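PDB 1A7J: phosphoribulokinase 1 from Rhodobacter sphaeroides, which catalyses the ATP-dependent phosphorylation of D-ribulose 5-phosphate to D-ribulose 1,5-bisphosphate in the Calvin cycle. Local coordinates for residues N159-A171 and S215-D227. Residues are numbered along the deposited sequence; the frame is centred on the assembly and turned at random.
Sequences NLEWIQKIHRDRA and SNPFIARWIPTAD. With SO4 (sulfate ion), chain B.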
ATOM      1  N   ASN A 159       5.816  -9.316  12.398  1.00 12.00           N
ATOM      2  CA  ASN A 159       5.943  -8.824  13.764  1.00 11.26           C
ATOM      3  C   ASN A 159       5.575  -7.364  13.890  1.00 10.46           C
ATOM      4  O   ASN A 159       4.936  -6.990  14.839  1.00 19.15           O
ATOM      5  CB  ASN A 159       7.371  -8.954  14.262  1.00  6.49           C
ATOM      6  CG  ASN A 159       7.799 -10.352  14.420  1.00  5.58           C
ATOM      7  OD1 ASN A 159       8.232 -10.977  13.474  1.00  5.62           O
ATOM      8  ND2 ASN A 159       7.860 -10.800  15.652  1.00 14.72           N
ATOM      9  N   LEU A 160       6.082  -6.515  13.008  1.00 13.98           N
ATOM     10  CA  LEU A 160       5.802  -5.075  13.086  1.00 18.31           C
ATOM     11  C   LEU A 160       4.408  -4.649  12.565  1.00 22.97           C
ATOM     12  O   LEU A 160       3.876  -3.626  13.001  1.00 26.71           O
ATOM     13  CB  LEU A 160       6.912  -4.292  12.366  1.00 13.09           C
ATOM     14  CG  LEU A 160       6.890  -2.768  12.180  1.00 11.08           C
ATOM     15  CD1 LEU A 160       7.082  -2.068  13.505  1.00  8.31           C
ATOM     16  CD2 LEU A 160       7.992  -2.360  11.199  1.00  7.24           C
ATOM     17  N   GLU A 161       3.773  -5.462  11.715  1.00 24.60           N
ATOM     18  CA  GLU A 161       2.415  -5.165  11.266  1.00 19.93           C
ATOM     19  C   GLU A 161       1.478  -5.320  12.447  1.00 19.66           C
ATOM     20  O   GLU A 161       0.749  -4.390  12.761  1.00 23.89           O
ATOM     21  CB  GLU A 161       1.998  -6.097  10.126  1.00 28.17           C
ATOM     22  CG  GLU A 161       0.855  -5.558   9.239  1.00 35.23           C
ATOM     23  CD  GLU A 161      -0.526  -6.053   9.679  1.00 33.89           C
ATOM     24  OE1 GLU A 161      -0.669  -7.267   9.972  1.00 32.35           O
ATOM     25  OE2 GLU A 161      -1.464  -5.227   9.757  1.00 29.72           O
ATOM     26  N   TRP A 162       1.642  -6.400  13.214  1.00 18.98           N
ATOM     27  CA  TRP A 162       0.835  -6.623  14.411  1.00 14.21           C
ATOM     28  C   TRP A 162       0.963  -5.492  15.426  1.00 13.43           C
ATOM     29  O   TRP A 162      -0.025  -5.078  15.991  1.00 22.53           O
ATOM     30  CB  TRP A 162       1.229  -7.912  15.101  1.00  9.45           C
ATOM     31  CG  TRP A 162       1.100  -9.119  14.283  1.00  7.29           C
ATOM     32  CD1 TRP A 162       0.541  -9.222  13.040  1.00 10.45           C
ATOM     33  CD2 TRP A 162       1.388 -10.438  14.706  1.00 11.00           C
ATOM     34  NE1 TRP A 162       0.431 -10.547  12.681  1.00  8.81           N
ATOM     35  CE2 TRP A 162       0.937 -11.314  13.687  1.00  6.37           C
ATOM     36  CE3 TRP A 162       1.942 -10.970  15.870  1.00 13.88           C
ATOM     37  CZ2 TRP A 162       1.022 -12.691  13.804  1.00 11.37           C
ATOM     38  CZ3 TRP A 162       2.019 -12.338  15.991  1.00 18.13           C
ATOM     39  CH2 TRP A 162       1.559 -13.193  14.958  1.00 16.98           C
ATOM     40  N   ILE A 163       2.181  -5.100  15.769  1.00  7.97           N
ATOM     41  CA  ILE A 163       2.385  -3.982  16.672  1.00  5.85           C
ATOM     42  C   ILE A 163       1.698  -2.774  16.099  1.00  8.72           C
ATOM     43  O   ILE A 163       1.078  -2.018  16.823  1.00 14.24           O
ATOM     44  CB  ILE A 163       3.878  -3.634  16.807  1.00  9.26           C
ATOM     45  CG1 ILE A 163       4.604  -4.769  17.528  1.00  8.10           C
ATOM     46  CG2 ILE A 163       4.073  -2.306  17.568  1.00  7.24           C
ATOM     47  CD1 ILE A 163       6.031  -5.054  17.016  1.00 12.77           C
ATOM     48  N   GLN A 164       1.879  -2.545  14.808  1.00 13.09           N
ATOM     49  CA  GLN A 164       1.258  -1.397  14.165  1.00 14.56           C
ATOM     50  C   GLN A 164      -0.256  -1.490  14.290  1.00 17.63           C
ATOM     51  O   GLN A 164      -0.926  -0.490  14.504  1.00 21.38           O
ATOM     52  CB  GLN A 164       1.667  -1.291  12.684  1.00 18.54           C
ATOM     53  CG  GLN A 164       2.831  -0.328  12.453  1.00 23.75           C
ATOM     54  CD  GLN A 164       3.354  -0.280  11.017  1.00 26.36           C
ATOM     55  OE1 GLN A 164       2.760  -0.845  10.098  1.00 29.59           O
ATOM     56  NE2 GLN A 164       4.446   0.456  10.815  1.00 27.57           N
ATOM     57  N   LYS A 165      -0.777  -2.708  14.302  1.00 19.98           N
ATOM     58  CA  LYS A 165      -2.213  -2.910  14.292  1.00 17.72           C
ATOM     59  C   LYS A 165      -2.780  -2.869  15.705  1.00 20.38           C
ATOM     60  O   LYS A 165      -3.805  -2.244  15.944  1.00 19.40           O
ATOM     61  CB  LYS A 165      -2.541  -4.241  13.631  1.00 12.17           C
ATOM     62  CG  LYS A 165      -3.925  -4.712  13.902  1.00 11.94           C
ATOM     63  CD  LYS A 165      -4.925  -3.846  13.185  1.00 22.89           C
ATOM     64  CE  LYS A 165      -6.349  -4.321  13.457  1.00 31.65           C
ATOM     65  NZ  LYS A 165      -7.398  -3.365  12.961  1.00 34.57           N
ATOM     66  N   ILE A 166      -2.083  -3.508  16.642  1.00 27.17           N
ATOM     67  CA  ILE A 166      -2.507  -3.607  18.036  1.00 21.51           C
ATOM     68  C   ILE A 166      -2.567  -2.204  18.595  1.00 28.12           C
ATOM     69  O   ILE A 166      -3.475  -1.873  19.357  1.00 35.55           O
ATOM     70  CB  ILE A 166      -1.516  -4.445  18.869  1.00  9.59           C
ATOM     71  CG1 ILE A 166      -1.727  -5.930  18.625  1.00  3.82           C
ATOM     72  CG2 ILE A 166      -1.725  -4.225  20.311  1.00  9.53           C
ATOM     73  CD1 ILE A 166      -0.462  -6.656  18.530  1.00  6.48           C
ATOM     74  N   HIS A 167      -1.724  -1.331  18.063  1.00 30.99           N
ATOM     75  CA  HIS A 167      -1.781   0.057  18.463  1.00 39.26           C
ATOM     76  C   HIS A 167      -2.960   0.845  17.909  1.00 45.69           C
ATOM     77  O   HIS A 167      -3.551   1.627  18.645  1.00 54.15           O
ATOM     78  CB  HIS A 167      -0.465   0.752  18.168  1.00 35.35           C
ATOM     79  CG  HIS A 167       0.506   0.663  19.298  1.00 38.74           C
ATOM     80  ND1 HIS A 167       0.879  -0.548  19.845  1.00 39.43           N
ATOM     81  CD2 HIS A 167       1.038   1.618  20.100  1.00 38.09           C
ATOM     82  CE1 HIS A 167       1.587  -0.332  20.943  1.00 35.84           C
ATOM     83  NE2 HIS A 167       1.700   0.974  21.118  1.00 35.81           N
ATOM     84  N   ARG A 168      -3.398   0.551  16.685  1.00 47.93           N
ATOM     85  CA  ARG A 168      -4.593   1.201  16.140  1.00 47.47           C
ATOM     86  C   ARG A 168      -5.840   0.724  16.886  1.00 51.08           C
ATOM     87  O   ARG A 168      -6.890   1.363  16.811  1.00 49.80           O
ATOM     88  CB  ARG A 168      -4.788   0.886  14.652  1.00 46.51           C
ATOM     89  CG  ARG A 168      -3.789   1.500  13.683  1.00 51.69           C
ATOM     90  CD  ARG A 168      -3.997   0.925  12.258  1.00 52.25           C
ATOM     91  NE  ARG A 168      -2.754   0.839  11.474  1.00 53.76           N
ATOM     92  CZ  ARG A 168      -2.504  -0.062  10.516  1.00 52.83           C
ATOM     93  NH1 ARG A 168      -3.273  -1.139  10.372  1.00 47.48           N
ATOM     94  NH2 ARG A 168      -1.409   0.057   9.771  1.00 51.42           N
ATOM     95  N   ASP A 169      -5.760  -0.467  17.479  1.00 56.49           N
ATOM     96  CA  ASP A 169      -6.923  -1.109  18.093  1.00 59.10           C
ATOM     97  C   ASP A 169      -6.932  -0.967  19.605  1.00 60.74           C
ATOM     98  O   ASP A 169      -7.796  -1.528  20.286  1.00 66.09           O
ATOM     99  CB  ASP A 169      -6.987  -2.601  17.726  1.00 58.33           C
ATOM    100  CG  ASP A 169      -7.808  -2.875  16.467  1.00 59.40           C
ATOM    101  OD1 ASP A 169      -8.046  -1.932  15.677  1.00 60.86           O
ATOM    102  OD2 ASP A 169      -8.202  -4.047  16.260  1.00 60.47           O
ATOM    103  N   ARG A 170      -5.930  -0.294  20.147  1.00 56.46           N
ATOM    104  CA  ARG A 170      -5.994   0.063  21.551  1.00 59.81           C
ATOM    105  C   ARG A 170      -6.285   1.546  21.685  1.00 61.45           C
ATOM    106  O   ARG A 170      -6.152   2.135  22.769  1.00 60.38           O
ATOM    107  CB  ARG A 170      -4.685  -0.279  22.254  1.00 60.28           C
ATOM    108  CG  ARG A 170      -4.859  -0.417  23.787  1.00 61.33           C
ATOM    109  CD  ARG A 170      -4.090  -1.638  24.260  1.00 62.02           C
ATOM    110  NE  ARG A 170      -2.724  -1.570  23.703  1.00 65.19           N
ATOM    111  CZ  ARG A 170      -1.632  -1.847  24.424  1.00 64.32           C
ATOM    112  NH1 ARG A 170      -1.751  -2.114  25.742  1.00 69.56           N
ATOM    113  NH2 ARG A 170      -0.420  -1.865  23.838  1.00 63.65           N
ATOM    114  N   ALA A 171      -6.691   2.137  20.568  1.00 62.64           N
ATOM    115  CA  ALA A 171      -6.978   3.563  20.483  1.00 63.10           C
ATOM    116  C   ALA A 171      -8.385   3.816  19.913  1.00 65.61           C
ATOM    117  O   ALA A 171      -8.673   4.895  19.371  1.00 64.19           O
ATOM    118  CB  ALA A 171      -5.924   4.231  19.618  1.00 60.41           C
ATOM    119  N   SER A 215       9.692  -9.515  19.484  1.00 14.03           N
ATOM    120  CA  SER A 215       9.433 -10.947  19.600  1.00 13.83           C
ATOM    121  C   SER A 215       8.124 -11.282  20.262  1.00 14.63           C
ATOM    122  O   SER A 215       7.643 -12.404  20.138  1.00 21.59           O
ATOM    123  CB  SER A 215      10.558 -11.648  20.351  1.00  6.48           C
ATOM    124  OG  SER A 215      10.838 -10.983  21.559  1.00 15.81           O
ATOM    125  N   ASN A 216       7.577 -10.362  21.035  1.00  8.67           N
ATOM    126  CA  ASN A 216       6.179 -10.487  21.383  1.00 10.92           C
ATOM    127  C   ASN A 216       5.526  -9.195  21.012  1.00 10.34           C
ATOM    128  O   ASN A 216       5.584  -8.257  21.779  1.00 12.59           O
ATOM    129  CB  ASN A 216       6.007 -10.724  22.886  1.00 13.13           C
ATOM    130  CG  ASN A 216       4.550 -10.640  23.330  1.00 16.71           C
ATOM    131  OD1 ASN A 216       3.647 -10.335  22.530  1.00 20.11           O
ATOM    132  ND2 ASN A 216       4.302 -10.987  24.592  1.00  9.07           N
ATOM    133  N   PRO A 217       4.851  -9.138  19.844  1.00 11.42           N
ATOM    134  CA  PRO A 217       4.145  -7.938  19.372  1.00  9.45           C
ATOM    135  C   PRO A 217       2.987  -7.447  20.247  1.00 15.10           C
ATOM    136  O   PRO A 217       2.426  -6.367  20.001  1.00 17.03           O
ATOM    137  CB  PRO A 217       3.651  -8.349  17.991  1.00  5.24           C
ATOM    138  CG  PRO A 217       4.590  -9.399  17.560  1.00  3.29           C
ATOM    139  CD  PRO A 217       4.941 -10.156  18.788  1.00  7.29           C
ATOM    140  N   PHE A 218       2.563  -8.278  21.198  1.00 12.28           N
ATOM    141  CA  PHE A 218       1.326  -8.008  21.912  1.00 14.57           C
ATOM    142  C   PHE A 218       1.505  -7.136  23.162  1.00 19.66           C
ATOM    143  O   PHE A 218       0.534  -6.550  23.634  1.00 26.11           O
ATOM    144  CB  PHE A 218       0.605  -9.317  22.262  1.00  7.02           C
ATOM    145  CG  PHE A 218       0.239 -10.148  21.069  1.00 10.36           C
ATOM    146  CD1 PHE A 218      -0.912  -9.881  20.349  1.00  5.73           C
ATOM    147  CD2 PHE A 218       1.091 -11.142  20.616  1.00  6.19           C
ATOM    148  CE1 PHE A 218      -1.197 -10.579  19.189  1.00  8.73           C
ATOM    149  CE2 PHE A 218       0.800 -11.840  19.468  1.00  7.83           C
ATOM    150  CZ  PHE A 218      -0.341 -11.552  18.749  1.00  6.43           C
ATOM    151  N   ILE A 219       2.718  -7.076  23.715  1.00 22.93           N
ATOM    152  CA  ILE A 219       3.028  -6.163  24.821  1.00 19.95           C
ATOM    153  C   ILE A 219       3.965  -5.052  24.383  1.00 20.95           C
ATOM    154  O   ILE A 219       4.793  -4.584  25.171  1.00 20.88           O
ATOM    155  CB  ILE A 219       3.707  -6.878  25.998  1.00 19.65           C
ATOM    156  CG1 ILE A 219       4.906  -7.685  25.499  1.00 25.09           C
ATOM    157  CG2 ILE A 219       2.717  -7.770  26.709  1.00 22.30           C
ATOM    158  CD1 ILE A 219       6.074  -7.708  26.489  1.00 38.20           C
ATOM    159  N   ALA A 220       3.883  -4.677  23.109  1.00 25.71           N
ATOM    160  CA  ALA A 220       4.724  -3.616  22.578  1.00 21.66           C
ATOM    161  C   ALA A 220       4.133  -2.332  23.032  1.00 25.89           C
ATOM    162  O   ALA A 220       2.978  -2.024  22.746  1.00 26.69           O
ATOM    163  CB  ALA A 220       4.758  -3.639  21.112  1.00 16.56           C
ATOM    164  N   ARG A 221       4.910  -1.614  23.811  1.00 28.87           N
ATOM    165  CA  ARG A 221       4.412  -0.426  24.432  1.00 31.16           C
ATOM    166  C   ARG A 221       4.351   0.702  23.429  1.00 29.47           C
ATOM    167  O   ARG A 221       3.560   1.613  23.600  1.00 32.72           O
ATOM    168  CB  ARG A 221       5.303  -0.063  25.616  1.00 39.52           C
ATOM    169  CG  ARG A 221       4.553   0.701  26.738  1.00 42.71           C
ATOM    170  CD  ARG A 221       5.288   0.578  28.108  1.00 47.16           C
ATOM    171  NE  ARG A 221       4.722  -0.547  28.863  1.00 52.18           N
ATOM    172  CZ  ARG A 221       4.615  -0.573  30.202  1.00 55.92           C
ATOM    173  NH1 ARG A 221       5.333   0.269  30.971  1.00 46.58           N
ATOM    174  NH2 ARG A 221       3.881  -1.540  30.794  1.00 63.34           N
ATOM    175  N   TRP A 222       5.180   0.636  22.382  1.00 29.28           N
ATOM    176  CA  TRP A 222       5.074   1.573  21.251  1.00 26.42           C
ATOM    177  C   TRP A 222       5.672   1.053  19.962  1.00 20.61           C
ATOM    178  O   TRP A 222       6.182  -0.064  19.899  1.00 22.37           O
ATOM    179  CB  TRP A 222       5.691   2.938  21.579  1.00 41.83           C
ATOM    180  CG  TRP A 222       6.977   2.880  22.312  1.00 58.24           C
ATOM    181  CD1 TRP A 222       7.162   2.489  23.606  1.00 56.91           C
ATOM    182  CD2 TRP A 222       8.249   3.358  21.843  1.00 68.55           C
ATOM    183  NE1 TRP A 222       8.465   2.703  23.985  1.00 69.06           N
ATOM    184  CE2 TRP A 222       9.156   3.240  22.928  1.00 74.14           C
ATOM    185  CE3 TRP A 222       8.704   3.895  20.628  1.00 70.51           C
ATOM    186  CZ2 TRP A 222      10.509   3.648  22.825  1.00 77.94           C
ATOM    187  CZ3 TRP A 222      10.046   4.302  20.527  1.00 72.86           C
ATOM    188  CH2 TRP A 222      10.930   4.175  21.622  1.00 75.26           C
ATOM    189  N   ILE A 223       5.397   1.770  18.889  1.00 19.53           N
ATOM    190  CA  ILE A 223       5.834   1.313  17.592  1.00 19.87           C
ATOM    191  C   ILE A 223       7.274   1.717  17.424  1.00 16.76           C
ATOM    192  O   ILE A 223       7.625   2.861  17.640  1.00 17.85           O
ATOM    193  CB  ILE A 223       4.993   1.938  16.476  1.00 16.29           C
ATOM    194  CG1 ILE A 223       3.514   1.797  16.836  1.00 15.45           C
ATOM    195  CG2 ILE A 223       5.268   1.242  15.165  1.00 14.17           C
ATOM    196  CD1 ILE A 223       2.588   2.537  15.894  1.00 23.29           C
ATOM    197  N   PRO A 224       8.141   0.753  17.093  1.00 17.92           N
ATOM    198  CA  PRO A 224       9.486   1.011  16.584  1.00 15.30           C
ATOM    199  C   PRO A 224       9.541   2.164  15.591  1.00 12.16           C
ATOM    200  O   PRO A 224       8.973   2.079  14.506  1.00 18.58           O
ATOM    201  CB  PRO A 224       9.851  -0.301  15.919  1.00 11.66           C
ATOM    202  CG  PRO A 224       9.097  -1.323  16.694  1.00  5.61           C
ATOM    203  CD  PRO A 224       7.787  -0.678  16.995  1.00 11.35           C
ATOM    204  N   THR A 225      10.246   3.229  15.961  1.00 14.81           N
ATOM    205  CA  THR A 225      10.363   4.433  15.133  1.00 16.32           C
ATOM    206  C   THR A 225      11.169   4.146  13.876  1.00 15.03           C
ATOM    207  O   THR A 225      11.800   3.119  13.776  1.00 18.84           O
ATOM    208  CB  THR A 225      11.064   5.583  15.906  1.00  9.81           C
ATOM    209  OG1 THR A 225      12.402   5.200  16.241  1.00 17.06           O
ATOM    210  CG2 THR A 225      10.314   5.896  17.188  1.00 12.98           C
ATOM    211  N   ALA A 226      11.221   5.084  12.947  1.00 15.39           N
ATOM    212  CA  ALA A 226      12.102   4.912  11.796  1.00 18.22           C
ATOM    213  C   ALA A 226      13.529   4.618  12.222  1.00 16.88           C
ATOM    214  O   ALA A 226      14.189   3.763  11.649  1.00 22.43           O
ATOM    215  CB  ALA A 226      12.069   6.151  10.905  1.00 21.53           C
ATOM    216  N   ASP A 227      13.996   5.283  13.264  1.00 11.07           N
ATOM    217  CA  ASP A 227      15.385   5.156  13.634  1.00  5.81           C
ATOM    218  C   ASP A 227      15.704   3.749  14.097  1.00  9.74           C
ATOM    219  O   ASP A 227      16.820   3.266  13.905  1.00 13.42           O
ATOM    220  CB  ASP A 227      15.757   6.156  14.720  1.00 14.55           C
ATOM    221  CG  ASP A 227      17.123   5.911  15.279  1.00 13.72           C
ATOM    222  OD1 ASP A 227      18.102   6.165  14.563  1.00 18.21           O
ATOM    223  OD2 ASP A 227      17.225   5.377  16.399  1.00 26.28           O
TER
HETATM  224  S   SO4 B 401      -9.717  -5.345  10.374  1.00 85.48           S
HETATM  225  O1  SO4 B 401     -10.655  -6.246   9.766  1.00 85.48           O
HETATM  226  O2  SO4 B 401      -8.566  -5.193   9.525  1.00 85.48           O
HETATM  227  O3  SO4 B 401     -10.347  -4.074  10.561  1.00 85.48           O
HETATM  228  O4  SO4 B 401      -9.316  -5.860  11.634  1.00 85.48           O
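L160 and P224 open a mostly apolar seam in which helix 158-168, which carries K165 of the catalytic site, is packed against a connecting loop: CD1 of L160 reaches the proline ring, 3.8 Å from CD of P224. Two residues on, W162 brings the six-membered part of its indole to P217 and F218; W162 CE3 lies 3.5 Å from CG of P217, and the two aromatic planes meet obliquely at 46°. I163 sits in the middle. Its chi1 of -68° sends CG1 to P217, 3.7 Å from CB of that proline, and turns CG2 toward A220 CB and the carbonyl O of W222. Q164 lends its CG to I223 CG2. The end of K165 leads away from the loop to a salt bridge with D169, also of the catalytic site. I166 CD1 lies 3.7 Å from F218 CD1. H167 supplies the polar element: NE2 donates to R221 O (3.2 Å), with the oxygen near the imidazole plane but the donor well above the carbonyl plane, at a C=O...donor angle of 97°. So side-on a bond is probably modest, which implies that hydrocarbon packing carries most of the hold between this P-loop kinase helix and the loop joining strands 204-210 and 229-235.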